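Local coordinates for conserved Archaeal protein (Sulfolobus acidocaldarius, PDB 4OPC) that reduces the double bonds of geranylgeranyl chains in archaeal membrane lipid precursors, using one bound FAD per subunit, at residues G135-N140 with E146-S151; K369-E374 with S405-L410; E189-K194 with E244-Y249; F325-L330 with R429-L434. All blocks are in the same frame, centred on the assembly; numbering follows the deposited sequence.

Interaction 1. Residues G135-N140 with E146-S151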
# COMPACT_ATOMS: atom_id res chain seq x y z
N GLY A 135 13.87 19.11 10.45
CA GLY A 135 12.87 19.87 9.72
C GLY A 135 13.15 19.85 8.23
O GLY A 135 13.73 18.89 7.71
N ALA A 136 12.72 20.90 7.53
CA ALA A 136 12.82 20.92 6.07
C ALA A 136 12.88 22.34 5.55
O ALA A 136 12.36 23.27 6.16
CB ALA A 136 11.64 20.23 5.47
N VAL A 137 13.52 22.51 4.40
CA VAL A 137 13.38 23.73 3.63
C VAL A 137 12.23 23.53 2.66
O VAL A 137 12.19 22.52 1.94
CB VAL A 137 14.65 24.08 2.87
CG1 VAL A 137 14.47 25.38 2.10
CG2 VAL A 137 15.82 24.23 3.85
N LEU A 138 11.27 24.45 2.70
CA LEU A 138 10.05 24.36 1.92
C LEU A 138 9.99 25.45 0.88
O LEU A 138 10.43 26.57 1.13
CB LEU A 138 8.83 24.54 2.83
CG LEU A 138 8.73 23.68 4.09
CD1 LEU A 138 7.47 24.08 4.83
CD2 LEU A 138 8.70 22.20 3.74
N PHE A 139 9.42 25.13 -0.27
CA PHE A 139 9.10 26.15 -1.24
C PHE A 139 7.59 26.21 -1.42
O PHE A 139 6.97 25.27 -1.94
CB PHE A 139 9.80 25.92 -2.58
CG PHE A 139 9.60 27.03 -3.55
CD1 PHE A 139 9.61 28.34 -3.11
CD2 PHE A 139 9.39 26.78 -4.89
CE1 PHE A 139 9.42 29.38 -4.00
CE2 PHE A 139 9.19 27.81 -5.77
CZ PHE A 139 9.21 29.11 -5.33
N ASN A 140 7.00 27.30 -0.95
CA ASN A 140 5.56 27.53 -1.03
C ASN A 140 5.28 28.30 -2.30
O ASN A 140 5.62 29.47 -2.41
CB ASN A 140 5.13 28.33 0.21
CG ASN A 140 3.63 28.56 0.28
OD1 ASN A 140 2.94 28.64 -0.74
ND2 ASN A 140 3.11 28.68 1.50
N GLU A 146 10.46 30.74 0.00
CA GLU A 146 11.23 29.63 0.54
C GLU A 146 11.29 29.83 2.05
O GLU A 146 11.61 30.93 2.53
CB GLU A 146 12.62 29.63 -0.08
CG GLU A 146 13.49 28.43 0.21
CD GLU A 146 14.76 28.44 -0.63
OE1 GLU A 146 14.95 29.43 -1.38
OE2 GLU A 146 15.56 27.49 -0.55
N LEU A 147 10.95 28.78 2.79
CA LEU A 147 10.85 28.84 4.24
C LEU A 147 11.59 27.68 4.87
O LEU A 147 11.58 26.58 4.34
CB LEU A 147 9.37 28.74 4.66
CG LEU A 147 8.42 29.78 4.06
CD1 LEU A 147 7.20 29.10 3.48
CD2 LEU A 147 8.03 30.80 5.11
N THR A 148 12.21 27.92 6.02
CA THR A 148 12.78 26.86 6.81
C THR A 148 11.86 26.55 7.98
O THR A 148 11.54 27.44 8.78
CB THR A 148 14.16 27.26 7.32
OG1 THR A 148 15.11 27.17 6.25
CG2 THR A 148 14.60 26.35 8.45
N VAL A 149 11.42 25.31 8.06
CA VAL A 149 10.56 24.88 9.15
C VAL A 149 11.30 23.86 10.01
O VAL A 149 11.74 22.82 9.52
CB VAL A 149 9.24 24.28 8.62
CG1 VAL A 149 8.51 23.52 9.72
CG2 VAL A 149 8.37 25.38 8.02
N TYR A 150 11.45 24.17 11.28
CA TYR A 150 12.05 23.25 12.23
C TYR A 150 10.95 22.43 12.89
O TYR A 150 9.86 22.94 13.15
CB TYR A 150 12.85 24.00 13.29
CG TYR A 150 14.03 24.75 12.70
CD1 TYR A 150 15.15 24.07 12.25
CD2 TYR A 150 14.01 26.13 12.58
CE1 TYR A 150 16.23 24.75 11.71
CE2 TYR A 150 15.08 26.81 12.05
CZ TYR A 150 16.19 26.11 11.61
OH TYR A 150 17.26 26.78 11.07
N SER A 151 11.24 21.16 13.13
CA SER A 151 10.29 20.27 13.77
C SER A 151 11.02 19.27 14.64
O SER A 151 12.19 18.97 14.39
CB SER A 151 9.46 19.53 12.70
OG SER A 151 10.28 18.82 11.77

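Interaction 2. Residues K369-E374 with S405-L410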
# COMPACT_ATOMS: atom_id res chain seq x y z
N LYS A 369 -9.58 -26.95 -9.56
CA LYS A 369 -9.51 -28.12 -8.69
C LYS A 369 -9.68 -27.76 -7.22
O LYS A 369 -9.63 -28.65 -6.36
CB LYS A 369 -8.17 -28.86 -8.86
CG LYS A 369 -7.93 -29.43 -10.25
CD LYS A 369 -8.66 -30.74 -10.47
CE LYS A 369 -8.33 -31.32 -11.84
NZ LYS A 369 -9.00 -32.63 -12.08
N LYS A 370 -9.89 -26.48 -6.93
CA LYS A 370 -10.05 -26.01 -5.55
C LYS A 370 -8.86 -26.39 -4.68
O LYS A 370 -9.03 -26.97 -3.60
CB LYS A 370 -11.35 -26.56 -4.94
CG LYS A 370 -12.61 -25.90 -5.48
CD LYS A 370 -12.57 -24.40 -5.24
CE LYS A 370 -12.44 -24.06 -3.76
NZ LYS A 370 -12.10 -22.63 -3.55
N ILE A 371 -7.67 -26.06 -5.16
CA ILE A 371 -6.42 -26.34 -4.46
C ILE A 371 -6.47 -25.84 -3.01
O ILE A 371 -6.00 -26.52 -2.09
CB ILE A 371 -5.21 -25.73 -5.25
CG1 ILE A 371 -3.87 -26.17 -4.65
CG2 ILE A 371 -5.31 -24.20 -5.36
CD1 ILE A 371 -2.68 -25.76 -5.48
N ILE A 372 -7.07 -24.67 -2.81
CA ILE A 372 -7.41 -24.18 -1.48
C ILE A 372 -8.83 -23.64 -1.54
O ILE A 372 -9.37 -23.43 -2.63
CB ILE A 372 -6.45 -23.07 -0.98
CG1 ILE A 372 -6.56 -21.81 -1.85
CG2 ILE A 372 -5.02 -23.57 -0.93
CD1 ILE A 372 -5.76 -20.64 -1.32
N LYS A 373 -9.44 -23.43 -0.38
CA LYS A 373 -10.78 -22.88 -0.34
C LYS A 373 -10.73 -21.36 -0.48
O LYS A 373 -9.69 -20.74 -0.25
CB LYS A 373 -11.47 -23.27 0.97
CG LYS A 373 -11.63 -24.76 1.18
CD LYS A 373 -12.30 -25.05 2.51
CE LYS A 373 -12.51 -26.54 2.72
NZ LYS A 373 -13.06 -26.84 4.07
N GLU A 374 -11.85 -20.76 -0.87
CA GLU A 374 -11.98 -19.31 -0.92
C GLU A 374 -11.63 -18.70 0.43
O GLU A 374 -10.93 -17.68 0.51
CB GLU A 374 -13.40 -18.92 -1.33
CG GLU A 374 -13.72 -19.22 -2.79
CD GLU A 374 -15.18 -19.56 -3.02
OE1 GLU A 374 -15.73 -20.35 -2.22
OE2 GLU A 374 -15.77 -19.05 -3.99
N SER A 405 5.37 -28.47 -12.50
CA SER A 405 4.66 -27.29 -12.05
C SER A 405 5.22 -26.72 -10.76
O SER A 405 5.56 -27.46 -9.83
CB SER A 405 3.18 -27.60 -11.85
OG SER A 405 2.51 -26.47 -11.31
N LEU A 406 5.32 -25.40 -10.70
CA LEU A 406 5.70 -24.72 -9.46
C LEU A 406 4.66 -24.92 -8.36
O LEU A 406 4.95 -24.68 -7.20
CB LEU A 406 5.96 -23.23 -9.70
CG LEU A 406 7.31 -22.89 -10.33
CD1 LEU A 406 7.50 -21.38 -10.40
CD2 LEU A 406 8.46 -23.53 -9.55
N LEU A 407 3.46 -25.37 -8.71
CA LEU A 407 2.44 -25.58 -7.68
C LEU A 407 2.91 -26.54 -6.60
O LEU A 407 2.50 -26.42 -5.45
CB LEU A 407 1.15 -26.12 -8.30
CG LEU A 407 0.35 -25.11 -9.12
CD1 LEU A 407 -0.74 -25.88 -9.85
CD2 LEU A 407 -0.22 -24.02 -8.23
N PHE A 408 3.76 -27.50 -6.97
CA PHE A 408 4.24 -28.50 -6.02
C PHE A 408 5.15 -27.93 -4.94
O PHE A 408 5.52 -28.64 -4.01
CB PHE A 408 4.93 -29.66 -6.74
CG PHE A 408 3.99 -30.51 -7.57
CD1 PHE A 408 3.16 -31.44 -6.97
CD2 PHE A 408 3.94 -30.37 -8.95
CE1 PHE A 408 2.29 -32.23 -7.73
CE2 PHE A 408 3.08 -31.15 -9.72
CZ PHE A 408 2.26 -32.08 -9.11
N LYS A 409 5.52 -26.66 -5.06
CA LYS A 409 6.35 -26.01 -4.05
C LYS A 409 5.53 -25.31 -2.98
O LYS A 409 6.09 -24.61 -2.13
CB LYS A 409 7.31 -25.01 -4.70
CG LYS A 409 8.46 -25.71 -5.41
CD LYS A 409 9.29 -24.72 -6.20
CE LYS A 409 10.53 -25.38 -6.79
NZ LYS A 409 11.48 -25.83 -5.73
N LEU A 410 4.22 -25.51 -2.99
CA LEU A 410 3.35 -24.72 -2.12
C LEU A 410 3.64 -24.99 -0.64
O LEU A 410 3.54 -24.08 0.19
CB LEU A 410 1.88 -24.98 -2.43
CG LEU A 410 0.91 -24.14 -1.58
CD1 LEU A 410 1.12 -22.67 -1.89
CD2 LEU A 410 -0.53 -24.56 -1.81

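Interaction 3. Residues E189-K194 with E244-Y249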
# COMPACT_ATOMS: atom_id res chain seq x y z
N GLU A 189 -8.63 3.66 -15.75
CA GLU A 189 -9.57 4.67 -16.21
C GLU A 189 -10.90 4.51 -15.48
O GLU A 189 -11.23 3.43 -15.01
CB GLU A 189 -9.77 4.59 -17.73
CG GLU A 189 -8.47 4.64 -18.49
CD GLU A 189 -8.62 4.61 -19.99
OE1 GLU A 189 -9.68 4.17 -20.49
OE2 GLU A 189 -7.65 5.03 -20.67
N VAL A 190 -11.64 5.60 -15.36
CA VAL A 190 -13.02 5.50 -14.91
C VAL A 190 -13.92 5.83 -16.10
O VAL A 190 -13.78 6.89 -16.71
CB VAL A 190 -13.32 6.41 -13.71
CG1 VAL A 190 -14.82 6.43 -13.42
CG2 VAL A 190 -12.55 5.94 -12.50
N LEU A 191 -14.82 4.90 -16.42
CA LEU A 191 -15.68 5.03 -17.59
C LEU A 191 -17.14 4.74 -17.25
O LEU A 191 -17.43 3.97 -16.33
CB LEU A 191 -15.23 4.04 -18.67
CG LEU A 191 -13.83 4.26 -19.24
CD1 LEU A 191 -13.09 2.95 -19.33
CD2 LEU A 191 -13.91 4.91 -20.61
N LEU A 192 -18.05 5.35 -18.00
CA LEU A 192 -19.46 4.98 -17.95
C LEU A 192 -19.68 3.70 -18.75
O LEU A 192 -18.91 3.41 -19.68
CB LEU A 192 -20.33 6.10 -18.52
CG LEU A 192 -20.15 7.46 -17.84
CD1 LEU A 192 -21.13 8.50 -18.39
CD2 LEU A 192 -20.32 7.32 -16.33
N THR A 193 -20.70 2.93 -18.39
CA THR A 193 -21.01 1.69 -19.10
C THR A 193 -22.34 1.79 -19.85
O THR A 193 -23.22 2.58 -19.48
CB THR A 193 -21.08 0.48 -18.14
OG1 THR A 193 -22.19 0.65 -17.25
CG2 THR A 193 -19.79 0.37 -17.34
N LYS A 194 -22.48 0.99 -20.90
CA LYS A 194 -23.67 1.03 -21.76
C LYS A 194 -24.76 0.11 -21.23
O LYS A 194 -25.94 0.27 -21.55
CB LYS A 194 -23.31 0.59 -23.18
CG LYS A 194 -22.09 1.26 -23.77
CD LYS A 194 -21.85 0.74 -25.19
CE LYS A 194 -20.43 0.97 -25.66
NZ LYS A 194 -20.20 0.38 -27.01
N GLU A 244 -0.07 0.18 -23.42
CA GLU A 244 -0.30 -0.69 -24.56
C GLU A 244 -1.01 -1.97 -24.14
O GLU A 244 -1.89 -2.46 -24.85
CB GLU A 244 0.99 -0.97 -25.34
CG GLU A 244 1.52 0.24 -26.11
CD GLU A 244 0.54 0.74 -27.18
OE1 GLU A 244 -0.09 -0.09 -27.88
OE2 GLU A 244 0.40 1.98 -27.32
N TYR A 245 -0.66 -2.52 -22.97
CA TYR A 245 -1.42 -3.65 -22.43
C TYR A 245 -2.88 -3.25 -22.24
O TYR A 245 -3.79 -4.01 -22.59
CB TYR A 245 -0.88 -4.09 -21.06
CG TYR A 245 0.32 -5.01 -21.10
CD1 TYR A 245 0.16 -6.39 -21.12
CD2 TYR A 245 1.61 -4.49 -21.07
CE1 TYR A 245 1.26 -7.24 -21.15
CE2 TYR A 245 2.71 -5.33 -21.09
CZ TYR A 245 2.53 -6.70 -21.12
OH TYR A 245 3.62 -7.53 -21.14
N TYR A 246 -3.09 -2.08 -21.66
CA TYR A 246 -4.45 -1.60 -21.40
C TYR A 246 -5.27 -1.50 -22.69
O TYR A 246 -6.38 -2.02 -22.77
CB TYR A 246 -4.44 -0.25 -20.67
CG TYR A 246 -5.82 0.25 -20.31
CD1 TYR A 246 -6.43 -0.11 -19.10
CD2 TYR A 246 -6.53 1.07 -21.18
CE1 TYR A 246 -7.70 0.36 -18.77
CE2 TYR A 246 -7.80 1.54 -20.87
CZ TYR A 246 -8.38 1.18 -19.66
OH TYR A 246 -9.64 1.64 -19.37
N LYS A 247 -4.72 -0.84 -23.70
CA LYS A 247 -5.42 -0.71 -24.97
C LYS A 247 -5.72 -2.06 -25.62
O LYS A 247 -6.79 -2.26 -26.18
CB LYS A 247 -4.59 0.15 -25.92
CG LYS A 247 -4.57 1.63 -25.56
CD LYS A 247 -3.49 2.37 -26.34
CE LYS A 247 -3.55 2.04 -27.83
NZ LYS A 247 -2.42 2.67 -28.57
N LYS A 248 -4.77 -2.98 -25.52
CA LYS A 248 -4.90 -4.26 -26.21
C LYS A 248 -5.97 -5.15 -25.58
O LYS A 248 -6.73 -5.81 -26.29
CB LYS A 248 -3.56 -4.99 -26.24
CG LYS A 248 -3.57 -6.27 -27.06
CD LYS A 248 -2.18 -6.89 -27.12
CE LYS A 248 -2.15 -8.11 -28.03
NZ LYS A 248 -2.50 -7.77 -29.43
N TYR A 249 -6.05 -5.15 -24.25
CA TYR A 249 -6.88 -6.13 -23.56
C TYR A 249 -8.13 -5.57 -22.86
O TYR A 249 -8.90 -6.34 -22.29
CB TYR A 249 -6.04 -6.95 -22.58
CG TYR A 249 -4.93 -7.72 -23.26
CD1 TYR A 249 -5.24 -8.72 -24.17
CD2 TYR A 249 -3.60 -7.45 -23.00
CE1 TYR A 249 -4.24 -9.43 -24.81
CE2 TYR A 249 -2.58 -8.15 -23.63
CZ TYR A 249 -2.91 -9.15 -24.53
OH TYR A 249 -1.93 -9.87 -25.18

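Interaction 4. Residues F325-L330 with R429-L434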
# COMPACT_ATOMS: atom_id res chain seq x y z
N PHE A 325 13.37 11.95 20.68
CA PHE A 325 12.99 11.88 19.27
C PHE A 325 14.04 11.12 18.45
O PHE A 325 14.05 11.17 17.22
CB PHE A 325 12.76 13.30 18.72
CG PHE A 325 11.71 14.06 19.48
CD1 PHE A 325 10.36 13.81 19.26
CD2 PHE A 325 12.07 15.00 20.43
CE1 PHE A 325 9.39 14.51 19.98
CE2 PHE A 325 11.11 15.70 21.14
CZ PHE A 325 9.77 15.45 20.92
N SER A 326 14.91 10.40 19.15
CA SER A 326 15.84 9.50 18.49
C SER A 326 15.10 8.33 17.87
O SER A 326 13.90 8.13 18.09
CB SER A 326 16.86 8.96 19.49
OG SER A 326 16.26 8.04 20.40
N ALA A 327 15.83 7.54 17.09
CA ALA A 327 15.27 6.30 16.56
C ALA A 327 14.64 5.46 17.68
O ALA A 327 13.53 4.95 17.52
CB ALA A 327 16.33 5.51 15.84
N SER A 328 15.33 5.33 18.80
CA SER A 328 14.80 4.56 19.92
C SER A 328 13.54 5.20 20.48
O SER A 328 12.58 4.50 20.84
CB SER A 328 15.85 4.41 21.02
OG SER A 328 17.02 3.79 20.52
N GLY A 329 13.54 6.53 20.55
CA GLY A 329 12.39 7.25 21.04
C GLY A 329 11.15 7.12 20.17
O GLY A 329 10.03 7.25 20.67
N LEU A 330 11.36 6.87 18.89
CA LEU A 330 10.27 6.75 17.93
C LEU A 330 10.02 5.29 17.52
O LEU A 330 9.17 5.01 16.68
CB LEU A 330 10.59 7.59 16.69
CG LEU A 330 10.59 9.11 16.93
CD1 LEU A 330 11.19 9.84 15.76
CD2 LEU A 330 9.19 9.63 17.20
N ARG A 429 13.76 -5.00 19.34
CA ARG A 429 13.16 -4.10 20.32
C ARG A 429 13.88 -2.76 20.39
O ARG A 429 13.39 -1.82 21.00
CB ARG A 429 13.12 -4.76 21.70
CG ARG A 429 12.35 -6.07 21.74
CD ARG A 429 10.95 -5.91 21.15
NE ARG A 429 10.20 -4.85 21.81
CZ ARG A 429 8.88 -4.71 21.74
NH1 ARG A 429 8.15 -5.58 21.04
NH2 ARG A 429 8.28 -3.71 22.38
N SER A 430 15.05 -2.68 19.77
CA SER A 430 15.81 -1.44 19.73
C SER A 430 16.60 -1.37 18.43
O SER A 430 16.80 -2.38 17.77
CB SER A 430 16.76 -1.37 20.93
OG SER A 430 17.95 -2.08 20.67
N PRO A 431 17.05 -0.16 18.04
CA PRO A 431 17.83 0.02 16.81
C PRO A 431 19.12 -0.78 16.76
O PRO A 431 19.58 -1.13 15.67
CB PRO A 431 18.16 1.51 16.84
CG PRO A 431 17.05 2.12 17.59
CD PRO A 431 16.67 1.13 18.64
N SER A 432 19.70 -1.07 17.91
CA SER A 432 20.99 -1.75 17.97
C SER A 432 20.92 -3.15 17.36
O SER A 432 21.94 -3.71 16.96
CB SER A 432 21.51 -1.82 19.41
OG SER A 432 20.61 -2.53 20.24
N SER A 433 19.72 -3.71 17.29
CA SER A 433 19.53 -5.07 16.77
C SER A 433 18.97 -5.10 15.35
O SER A 433 18.70 -6.17 14.82
CB SER A 433 18.59 -5.86 17.69
OG SER A 433 19.11 -5.92 19.01
N LEU A 434 18.80 -3.93 14.74
CA LEU A 434 18.20 -3.87 13.41
C LEU A 434 19.02 -4.59 12.36
O LEU A 434 18.49 -5.33 11.54
CB LEU A 434 17.98 -2.42 12.98
CG LEU A 434 17.33 -2.23 11.61
CD1 LEU A 434 15.90 -2.73 11.61
CD2 LEU A 434 17.39 -0.76 11.21

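Interaction 1. Residues G135-N140 with E146-S151
L138 and V149 meet across the strands at a slant, with CD1 of L138 settling 3.6 Å from CG2 of V149. Both touching branches start out beside their own backbone N: CG of L138 is anti to the carbonyl carbon (chi1 -52°), and CG2 of V149 takes the same course. L147 shares this face, and its CD1 lies 3.9 Å from CB of N140. On the face of V137, T148 and E146, the two methyls of V137 divide the work. CG1 leans over the extended chain of E146, 3.7 Å from E146 CG, while CG2 goes to OG1 of T148, 3.9 Å away. F139 turns an edge of its ring to the opposite strand, where E146 N sits near the ring plane. These side chains decorate a beta hairpin of strands 132-140 and 145-150, the middle pair of a four-stranded sheet flanked by strands 3-6 and 121-129. Two reciprocal bond pairs hold the hairpin, A136 with V149 and L138 with L147; the shortest, L138 N to L147 O at 2.7 Å, is almost straight (177°). At G135 the strands come so close that CA is 3.2 Å from V149 O, and any CB here would run into that oxygen. Beyond the hairpin, L138 also packs on W118 and on A123, an FAD-binding residue, and its side chain lies about 6 Å from the reduced flavin cofactor.

Interaction 2. Residues K369-E374 with S405-L410
S405 OG is gripped by two groups: the backbone N of L407, 3.0 Å away, and OD1 of D362. The bond from L407 N makes an ST turn, which starts the 3-10 segment 406-409 leading into helix 410-425. Within it K409 N bonds to L406 O and L410 N to L407 O, so L407 and L410, three residues apart, both direct their side chains toward the 369-374 loop. I371 answers from that loop with a single methyl. Its CG1 is anti to the backbone N (chi1 -172°) and the chain stays extended beyond it (chi2 173°), which carries CD1 outward to 4.1 Å from CD2 of L407 and 4.4 Å from CD2 of L410. The contact is purely apolar and small, 132 Å² in all, and the side chains of I371 and L407 pass each other at an angle. A394, from helix 388-397, packs against both I371 and L410, while I398 touches I371 and L407, so the three side chains are buried in a shared cluster. I371 also comes within about 4 Å of the bound phospholipid, placing this junction beside the lipid pocket. The 369-374 loop follows helix 360-368, which closes in a Schellman motif with K370 at positive phi. From there the K370 side chain, in a cation-pi contact with W88, curls round so that NZ donates to a lone pair of I372 O at 3.0 Å.

Interaction 3. Residues E189-K194 with E244-Y249
The strand carrying E189 and the helix carrying Y246 stand well apart: CA of E189 lies 9.6 Å from CA of Y246, the closest such pair, so long side chains have to bridge the gap. Y246 does most of the spanning: its CG is anti to the backbone N (chi1 -177°), which aims the ring from the helix at the sheet. Its OH donates to E189 OE1 at 2.8 Å, reaching that oxygen from above the carboxylate, 57° out of its plane. Ring and carboxylate are inclined by 54°, and the closeness extends past the bond itself, with E189 CD 3.3 Å from CE2 of Y246. From the opposite direction L191 brings CD1 to within 3.7 Å of the same hydroxyl. The other carboxylate oxygen, OE2, is held by the hydroxyl of Y187, whose ring also meets that of Y246 edge-to-face. An alanine in place of E189 has no carboxylate, which would probably leave the buried Y246 hydroxyl and that of Y187 each without this partner and the Y246 ring freer to turn. The ring of W217 also meets that of Y246. Through the buried tyrosine–glutamate bond, helix 242-253 is pinned to strand 183-193, a helix packed on the eight-stranded mixed sheet; both segments belong to the sequence range of the geranylgeranyl reductase catalytic family.

Interaction 4. Residues F325-L330 with R429-L434
P431 sets its ring against A327 and the neighbouring S328, and the touch on A327 is the apolar part of the contact. CG of the proline lies 3.9 Å from CB of A327 and 3.8 Å from the backbone N of S328, so the ring meets the first turn of the short helix 327-330. CD faces the S328 side chain, but that serine was modelled in two conformers, and the 3.3 Å between S328 OG and P431 CD is doubtful as a fixed feature. The two backbones come nearest, CA to CA, at S328 and S430, 6.1 Å apart. Replacing P431 by a glycine would strip away the ring, probably leaving CB of A327 without its apolar mate and opening a gap beside W331, which the ring also touches. Each partner is set up by its own turn. S326 is the N-cap of the weakly bonded helix 327-330: its OG accepts from G329 N at 3.1 Å and also bonds with D324. L330 N returns to S326 O at 2.9 Å. Opposite, P431 opens the 3-10 segment 431-433, in which S433 N bonds to S430 O and L434 N to P431 O, 3.1 Å long, before helix 434-452 begins. S432 OG donates to S430 OG at 2.7 Å, tying together the residues on either side of the proline. Farther out, N282 OD1 accepts from A327 N, W281 packs on the A327 methyl, and the F325 ring meets F320 edge-to-face.

In the fold
The four contacts are spread widely, and none touches another. Interactions 1 and 4 come nearest, about 7 Å between closest atoms, although their centres are 26 Å apart. Interactions 1 and 2 lie on opposite sides of the chain's centre, 53 Å between centres, and each neighbours a different ligand: 135-140 approaches the reduced flavin cofactor, 369-374 the phospholipid. Interaction 3 stands back from both, the Y246 side chain about 10 Å from the flavin cofactor and 12 Å from the lipid. Interaction 4 lies away from the annotated sites; its segments bracket a largely helical part of the chain that includes interaction 2, about 41 Å away between centres.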